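Local structure of glucoamylase (Thermoanaerobacterium thermosaccharolyticum, 1LF6) at residues Ser48-Thr53 / Val62-Ile67; Gly454-Ala459 / Glu476-Trp481; Gln500-Ile505 / Asp549-Asn554. The protein hydrolyses terminal alpha-1,4-linked glucose residues one after another from the non-reducing ends of glucan chains, releasing beta-D-glucose. All coordinates share one frame; numbering follows the deposited sequence.

Contact 1 of 3, residues Ser48-Thr53 / Val62-Ile67; sequences SKVWFT and VYYPTI
Trp51 and Tyr63 form an antiparallel hydrogen-bonded pair. Trp51 N donates to Tyr63 O at 3.0 Å, and Tyr63 N returns a nearly straight bond to Trp51 O at 2.7 Å. Val50 CA and Val62 CA add CA-H...O contacts to Tyr63 O and Trp51 O respectively. The far end of Tyr63 is held too, its OH bonded to His338 NE2.

Among the apolar contacts, Trp51 and Tyr63 project from the same face of the sheet, their CB atoms 3.9 Å apart. The Ile67 side chain crosses that of Trp51 at about a right angle, with CG1, anti to the backbone N (chi1 -157°), over the face of the five-membered ring in a CH-pi contact 3.7 Å from its centroid. A broad, flat residue suits this place because it reaches from the strand to the loop at Thr66 and Ile67; an alanine here would probably leave Ile67 without its aromatic platform and open a gap beside Thr66. Away from the indole, Val50 CG1 meets Val62 CG1 at 4.0 Å.

The segments belong to the beta hairpin of strands 51-55 and 58-63, flanked by strands 39-42 and 70-80. Phe52 packs on Ile124 of strand 118-126, in the other sheet of the beta sandwich.

Contact 2 of 3, residues Gly454-Ala459 / Glu476-Trp481; sequences GLTCAA and EKADNW
Leu455 meets three residues of the facing helix. Its CB lies 3.8 Å from Ala478 CB, where the two backbones are nearest in register. Its CD1 reaches further, 3.7 Å from Lys477 CG and 3.7 Å from Trp481 CZ3. The methyl approaches the six-membered ring of Trp481 off-centre, 29° from the normal, in a CH-pi contact. A branched leucine suits this place because CB can serve one neighbour and CD1 two others. Ala478 CB also touches Thr456 OG1 at 3.7 Å, and the small alanine lets the helix axes come within 8.6 Å.

Helices 445-464 and 468-489 run nearly antiparallel here, at 157°, as one of the helical hairpins from which the (alpha/alpha) barrel of glycoside hydrolase family 15 is built.

Within their own helix, two of the leucine's partners also pack on each other: Lys477 CG, anti to the backbone N (chi1 -168°), lies over one face of the Trp481 ring, 3.4 Å above the plane. In the second shell, Val452 O bonds to Thr456 OG1, satisfying a buried hydroxyl from its own helix. Trp481 rests on Ile425 and Lys477 on Ile426 of helix 414-428, while Ala478 touches Tyr682 near the C-terminus.

Contact 3 of 3, residues Gln500-Ile505 / Asp549-Asn554; sequences QYYIRI and DPKILN
Tyr502 packs its ring against the first turn of helix 550-562, in the buried, closely fitted part of the contact. Its CE1 atom lies 3.8 Å from Ile552 CD1, and its OH is 3.7 Å from Lys551 CB; both partners approach the ring obliquely. Ile552 starts out pointing away from the strand, but its CD1 methyl extends to the tyrosine. This side continues outward, with Leu539 packed against both Tyr502 and Ile552 and Tyr490 meeting Tyr502 edge-to-face.

The other side, with Gln500, Lys551 and Asn554, is partly exposed. One close touch stands there with little else, Asn554 CB 3.4 Å from the backbone Gln500 O. The ammonium end of Lys551 leads away and makes a cation-pi contact with Tyr490.

Asp549 occupies the N-cap, its OD2 accepting from Lys551 N at 2.8 Å and so holding the turn that presents Lys551 and Ile552. Tyrosine suits its buried place because the ring meets apolar carbons while the hydroxyl bonds to Asp486 OD2. Between the two segments the chemistry is therefore van der Waals packing, supplemented just past Asn554 by a hydrogen bond from Tyr502 N to Thr555 OG1 of the same helix.

Contact 1 lies in the N-terminal beta-sandwich region, whereas contacts 2 and 3 belong to the family 15 catalytic region, their centres 41 and 45 Å from that of contact 1. Contacts 1 and 2 are buried; contact 3 is only partly so. Backbone hydrogen bonds join the strands in contact 1, while van der Waals packing, without hydrogen bonds between the segments, joins the other two. Contacts 2 and 3 share helix 468-489: it supplies one segment of the former, and its Ile485, Asp486 and Thr489 meet Tyr502 in the latter. Their nearest atoms are nevertheless about 9 Å apart. Segment 500-505 also leads inward, where Arg504 bridges to Glu435, the probable proton acceptor.

Contact 1 of 3, residues Ser48-Thr53 / Val62-Ile67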
# COMPACT_ATOMS: atom_id res chain seq x y z
N SER A 48 -16.06 1.40 -12.10
CA SER A 48 -15.60 0.04 -11.80
C SER A 48 -14.94 0.01 -10.42
O SER A 48 -13.76 0.33 -10.28
CB SER A 48 -14.59 -0.41 -12.86
OG SER A 48 -14.16 -1.74 -12.61
N LYS A 49 -15.72 -0.37 -9.41
CA LYS A 49 -15.24 -0.42 -8.04
C LYS A 49 -14.63 -1.77 -7.65
O LYS A 49 -15.10 -2.43 -6.73
CB LYS A 49 -16.37 -0.05 -7.07
CG LYS A 49 -17.00 1.31 -7.35
CD LYS A 49 -17.85 1.76 -6.17
CE LYS A 49 -18.79 2.89 -6.53
NZ LYS A 49 -18.17 3.97 -7.33
N VAL A 50 -13.59 -2.16 -8.37
CA VAL A 50 -12.88 -3.41 -8.12
C VAL A 50 -11.37 -3.17 -8.20
O VAL A 50 -10.88 -2.56 -9.15
CB VAL A 50 -13.24 -4.48 -9.18
CG1 VAL A 50 -12.35 -5.72 -9.00
CG2 VAL A 50 -14.71 -4.87 -9.04
N TRP A 51 -10.64 -3.66 -7.20
CA TRP A 51 -9.19 -3.54 -7.16
C TRP A 51 -8.61 -4.93 -7.04
O TRP A 51 -9.21 -5.79 -6.40
CB TRP A 51 -8.74 -2.76 -5.92
CG TRP A 51 -9.07 -1.31 -5.88
CD1 TRP A 51 -8.22 -0.26 -6.12
CD2 TRP A 51 -10.32 -0.73 -5.49
NE1 TRP A 51 -8.86 0.93 -5.89
CE2 TRP A 51 -10.15 0.67 -5.50
CE3 TRP A 51 -11.57 -1.26 -5.13
CZ2 TRP A 51 -11.19 1.55 -5.16
CZ3 TRP A 51 -12.59 -0.39 -4.80
CH2 TRP A 51 -12.39 1.01 -4.81
N PHE A 52 -7.45 -5.17 -7.64
CA PHE A 52 -6.80 -6.48 -7.54
C PHE A 52 -5.32 -6.33 -7.23
O PHE A 52 -4.73 -5.27 -7.45
CB PHE A 52 -6.96 -7.28 -8.85
CG PHE A 52 -6.24 -6.68 -10.02
CD1 PHE A 52 -6.86 -5.73 -10.83
CD2 PHE A 52 -4.93 -7.05 -10.32
CE1 PHE A 52 -6.19 -5.15 -11.91
CE2 PHE A 52 -4.25 -6.48 -11.39
CZ PHE A 52 -4.88 -5.53 -12.19
N THR A 53 -4.73 -7.39 -6.70
CA THR A 53 -3.31 -7.42 -6.38
C THR A 53 -2.77 -8.76 -6.85
O THR A 53 -3.53 -9.73 -6.94
CB THR A 53 -3.04 -7.28 -4.86
OG1 THR A 53 -3.63 -8.38 -4.15
CG2 THR A 53 -3.62 -5.99 -4.33
N VAL A 62 -8.52 -9.19 -3.68
CA VAL A 62 -9.33 -8.45 -4.64
C VAL A 62 -10.32 -7.66 -3.79
O VAL A 62 -10.93 -8.21 -2.87
CB VAL A 62 -10.10 -9.38 -5.61
CG1 VAL A 62 -10.85 -8.54 -6.64
CG2 VAL A 62 -9.14 -10.32 -6.31
N TYR A 63 -10.48 -6.39 -4.11
CA TYR A 63 -11.35 -5.51 -3.33
C TYR A 63 -12.61 -5.02 -4.05
O TYR A 63 -12.58 -4.74 -5.25
CB TYR A 63 -10.55 -4.29 -2.87
CG TYR A 63 -9.34 -4.65 -2.04
CD1 TYR A 63 -9.32 -4.42 -0.66
CD2 TYR A 63 -8.21 -5.24 -2.62
CE1 TYR A 63 -8.22 -4.77 0.12
CE2 TYR A 63 -7.11 -5.59 -1.85
CZ TYR A 63 -7.11 -5.36 -0.48
OH TYR A 63 -6.01 -5.71 0.28
N TYR A 64 -13.69 -4.91 -3.29
CA TYR A 64 -14.99 -4.45 -3.77
C TYR A 64 -15.95 -4.35 -2.59
O TYR A 64 -15.98 -5.23 -1.73
CB TYR A 64 -15.57 -5.40 -4.83
CG TYR A 64 -17.08 -5.29 -4.99
CD1 TYR A 64 -17.94 -5.99 -4.15
CD2 TYR A 64 -17.64 -4.44 -5.95
CE1 TYR A 64 -19.32 -5.85 -4.25
CE2 TYR A 64 -19.02 -4.30 -6.07
CZ TYR A 64 -19.86 -5.01 -5.21
OH TYR A 64 -21.23 -4.88 -5.31
N PRO A 65 -16.78 -3.29 -2.55
CA PRO A 65 -16.86 -2.19 -3.51
C PRO A 65 -16.02 -0.99 -3.09
O PRO A 65 -16.06 0.07 -3.73
CB PRO A 65 -18.35 -1.87 -3.50
CG PRO A 65 -18.67 -2.00 -2.04
CD PRO A 65 -17.94 -3.27 -1.63
N THR A 66 -15.28 -1.14 -1.99
CA THR A 66 -14.42 -0.08 -1.49
C THR A 66 -13.00 -0.61 -1.39
O THR A 66 -12.80 -1.82 -1.26
CB THR A 66 -14.86 0.40 -0.10
OG1 THR A 66 -14.81 -0.69 0.81
CG2 THR A 66 -16.28 0.97 -0.14
N ILE A 67 -12.03 0.29 -1.42
CA ILE A 67 -10.63 -0.11 -1.37
C ILE A 67 -10.19 -0.74 -0.04
O ILE A 67 -9.07 -1.23 0.06
CB ILE A 67 -9.72 1.09 -1.74
CG1 ILE A 67 -8.38 0.58 -2.25
CG2 ILE A 67 -9.57 2.02 -0.54
CD1 ILE A 67 -7.54 1.68 -2.88

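Contact 2 of 3, residues Gly454-Ala459 / Glu476-Trp481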
# COMPACT_ATOMS: atom_id res chain seq x y z
N GLY A 454 3.80 24.13 9.84
CA GLY A 454 2.36 24.24 9.83
C GLY A 454 1.81 25.55 10.37
O GLY A 454 0.86 26.11 9.81
N LEU A 455 2.38 26.04 11.47
CA LEU A 455 1.92 27.29 12.06
C LEU A 455 2.34 28.48 11.20
O LEU A 455 1.63 29.48 11.14
CB LEU A 455 2.45 27.45 13.49
CG LEU A 455 1.87 26.50 14.56
CD1 LEU A 455 2.49 26.81 15.91
CD2 LEU A 455 0.36 26.64 14.64
N THR A 456 3.48 28.36 10.53
CA THR A 456 3.95 29.42 9.65
C THR A 456 2.99 29.50 8.45
O THR A 456 2.59 30.60 8.03
CB THR A 456 5.41 29.16 9.17
OG1 THR A 456 6.31 29.21 10.30
CG2 THR A 456 5.84 30.20 8.15
N CYS A 457 2.62 28.35 7.89
CA CYS A 457 1.70 28.32 6.75
C CYS A 457 0.32 28.80 7.21
O CYS A 457 -0.41 29.44 6.45
CB CYS A 457 1.60 26.91 6.16
SG CYS A 457 3.13 26.28 5.43
N ALA A 458 -0.04 28.48 8.45
CA ALA A 458 -1.33 28.89 8.99
C ALA A 458 -1.39 30.40 9.12
O ALA A 458 -2.42 31.01 8.88
CB ALA A 458 -1.57 28.24 10.35
N ALA A 459 -0.26 31.00 9.50
CA ALA A 459 -0.18 32.44 9.65
C ALA A 459 -0.32 33.11 8.28
O ALA A 459 -0.98 34.14 8.16
CB ALA A 459 1.16 32.82 10.28
N GLU A 476 4.19 33.89 15.98
CA GLU A 476 4.93 34.06 17.22
C GLU A 476 5.20 32.70 17.86
O GLU A 476 6.30 32.45 18.35
CB GLU A 476 4.14 34.94 18.19
CG GLU A 476 4.50 36.41 18.14
CD GLU A 476 3.63 37.27 19.05
OE1 GLU A 476 3.50 36.93 20.24
OE2 GLU A 476 3.08 38.28 18.57
N LYS A 477 4.19 31.84 17.84
CA LYS A 477 4.32 30.51 18.40
C LYS A 477 5.35 29.74 17.59
O LYS A 477 6.27 29.13 18.15
CB LYS A 477 2.96 29.79 18.36
CG LYS A 477 2.89 28.51 19.17
CD LYS A 477 3.04 28.77 20.67
CE LYS A 477 1.89 29.58 21.22
NZ LYS A 477 1.99 29.75 22.70
N ALA A 478 5.21 29.78 16.27
CA ALA A 478 6.13 29.08 15.37
C ALA A 478 7.58 29.50 15.61
O ALA A 478 8.47 28.65 15.67
CB ALA A 478 5.73 29.36 13.92
N ASP A 479 7.81 30.80 15.73
CA ASP A 479 9.15 31.33 15.96
C ASP A 479 9.70 30.84 17.30
O ASP A 479 10.88 30.50 17.41
CB ASP A 479 9.13 32.86 15.94
CG ASP A 479 8.89 33.43 14.55
OD1 ASP A 479 8.80 34.66 14.43
OD2 ASP A 479 8.81 32.65 13.57
N ASN A 480 8.84 30.83 18.32
CA ASN A 480 9.23 30.39 19.65
C ASN A 480 9.64 28.91 19.63
O ASN A 480 10.73 28.55 20.08
CB ASN A 480 8.08 30.59 20.64
CG ASN A 480 8.40 30.07 22.03
OD1 ASN A 480 9.36 30.52 22.67
ND2 ASN A 480 7.61 29.12 22.50
N TRP A 481 8.77 28.07 19.09
CA TRP A 481 9.05 26.64 19.02
C TRP A 481 10.27 26.37 18.14
O TRP A 481 11.05 25.47 18.43
CB TRP A 481 7.83 25.89 18.47
CG TRP A 481 6.64 25.93 19.39
CD1 TRP A 481 6.55 26.57 20.60
CD2 TRP A 481 5.36 25.32 19.17
NE1 TRP A 481 5.30 26.38 21.14
CE2 TRP A 481 4.55 25.62 20.28
CE3 TRP A 481 4.82 24.54 18.13
CZ2 TRP A 481 3.23 25.17 20.39
CZ3 TRP A 481 3.51 24.09 18.24
CH2 TRP A 481 2.73 24.41 19.36

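Contact 3 of 3, residues Gln500-Ile505 / Asp549-Asn554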
# COMPACT_ATOMS: atom_id res chain seq x y z
N GLN A 500 27.37 14.83 20.23
CA GLN A 500 26.57 15.96 19.79
C GLN A 500 25.68 15.57 18.61
O GLN A 500 26.18 15.25 17.53
CB GLN A 500 27.48 17.11 19.38
CG GLN A 500 28.34 17.66 20.51
CD GLN A 500 29.63 18.27 20.01
OE1 GLN A 500 30.66 17.60 19.94
NE2 GLN A 500 29.58 19.55 19.65
N TYR A 501 24.36 15.61 18.82
CA TYR A 501 23.41 15.25 17.77
C TYR A 501 21.95 15.35 18.21
O TYR A 501 21.66 15.33 19.41
CB TYR A 501 23.67 13.80 17.32
CG TYR A 501 23.78 12.80 18.46
CD1 TYR A 501 25.02 12.52 19.05
CD2 TYR A 501 22.66 12.11 18.94
CE1 TYR A 501 25.13 11.58 20.08
CE2 TYR A 501 22.76 11.18 19.97
CZ TYR A 501 24.01 10.91 20.53
OH TYR A 501 24.14 9.95 21.51
N TYR A 502 21.05 15.47 17.25
CA TYR A 502 19.62 15.49 17.56
C TYR A 502 19.29 14.04 17.90
O TYR A 502 19.76 13.12 17.23
CB TYR A 502 18.78 15.90 16.35
CG TYR A 502 18.84 17.37 15.98
CD1 TYR A 502 19.55 17.80 14.86
CD2 TYR A 502 18.21 18.33 16.77
CE1 TYR A 502 19.62 19.16 14.53
CE2 TYR A 502 18.28 19.68 16.46
CZ TYR A 502 18.99 20.09 15.34
OH TYR A 502 19.09 21.44 15.05
N ILE A 503 18.48 13.83 18.94
CA ILE A 503 18.10 12.48 19.29
C ILE A 503 16.74 12.20 18.68
O ILE A 503 16.10 13.11 18.15
CB ILE A 503 18.04 12.28 20.83
CG1 ILE A 503 16.97 13.18 21.46
CG2 ILE A 503 19.41 12.58 21.42
CD1 ILE A 503 16.92 13.09 23.01
N ARG A 504 16.29 10.96 18.73
CA ARG A 504 14.99 10.61 18.17
C ARG A 504 13.88 11.39 18.85
O ARG A 504 13.03 12.01 18.20
CB ARG A 504 14.71 9.12 18.32
CG ARG A 504 13.34 8.73 17.78
CD ARG A 504 13.01 7.26 18.00
NE ARG A 504 11.63 6.97 17.63
CZ ARG A 504 10.98 5.86 17.95
NH1 ARG A 504 9.72 5.69 17.56
NH2 ARG A 504 11.59 4.91 18.66
N ILE A 505 13.87 11.36 20.18
CA ILE A 505 12.84 12.07 20.92
C ILE A 505 13.23 12.24 22.39
O ILE A 505 13.78 11.34 23.01
CB ILE A 505 11.49 11.33 20.76
CG1 ILE A 505 10.33 12.20 21.27
CG2 ILE A 505 11.54 9.99 21.48
CD1 ILE A 505 8.98 11.76 20.74
N ASP A 549 23.64 23.29 8.48
CA ASP A 549 23.69 23.61 9.90
C ASP A 549 24.60 22.57 10.56
O ASP A 549 24.37 21.37 10.42
CB ASP A 549 22.28 23.55 10.49
CG ASP A 549 22.23 23.98 11.95
OD1 ASP A 549 21.23 24.62 12.34
OD2 ASP A 549 23.18 23.67 12.70
N PRO A 550 25.64 23.01 11.27
CA PRO A 550 26.54 22.04 11.92
C PRO A 550 25.84 21.01 12.82
O PRO A 550 26.37 19.92 13.03
CB PRO A 550 27.54 22.93 12.67
CG PRO A 550 26.76 24.21 12.90
CD PRO A 550 26.03 24.40 11.60
N LYS A 551 24.67 21.34 13.35
CA LYS A 551 23.95 20.40 14.20
C LYS A 551 23.42 19.26 13.33
O LYS A 551 23.38 18.10 13.75
CB LYS A 551 22.81 21.09 14.95
CG LYS A 551 23.28 22.09 16.00
CD LYS A 551 22.15 22.51 16.92
CE LYS A 551 22.63 23.40 18.07
NZ LYS A 551 23.15 24.71 17.59
N ILE A 552 23.01 19.60 12.11
CA ILE A 552 22.51 18.62 11.15
C ILE A 552 23.66 17.70 10.74
O ILE A 552 23.52 16.48 10.72
CB ILE A 552 21.94 19.29 9.88
CG1 ILE A 552 20.66 20.07 10.24
CG2 ILE A 552 21.68 18.25 8.79
CD1 ILE A 552 19.53 19.20 10.76
N LEU A 553 24.80 18.30 10.40
CA LEU A 553 25.97 17.52 9.98
C LEU A 553 26.44 16.58 11.09
O LEU A 553 26.79 15.43 10.82
CB LEU A 553 27.11 18.46 9.57
CG LEU A 553 26.99 19.16 8.20
CD1 LEU A 553 26.84 18.13 7.10
CD2 LEU A 553 25.79 20.08 8.19
N ASN A 554 26.44 17.06 12.33
CA ASN A 554 26.86 16.25 13.46
C ASN A 554 25.95 15.03 13.62
O ASN A 554 26.41 13.92 13.90
CB ASN A 554 26.82 17.07 14.76
CG ASN A 554 27.97 18.05 14.88
OD1 ASN A 554 27.96 18.93 15.74
ND2 ASN A 554 28.98 17.89 14.03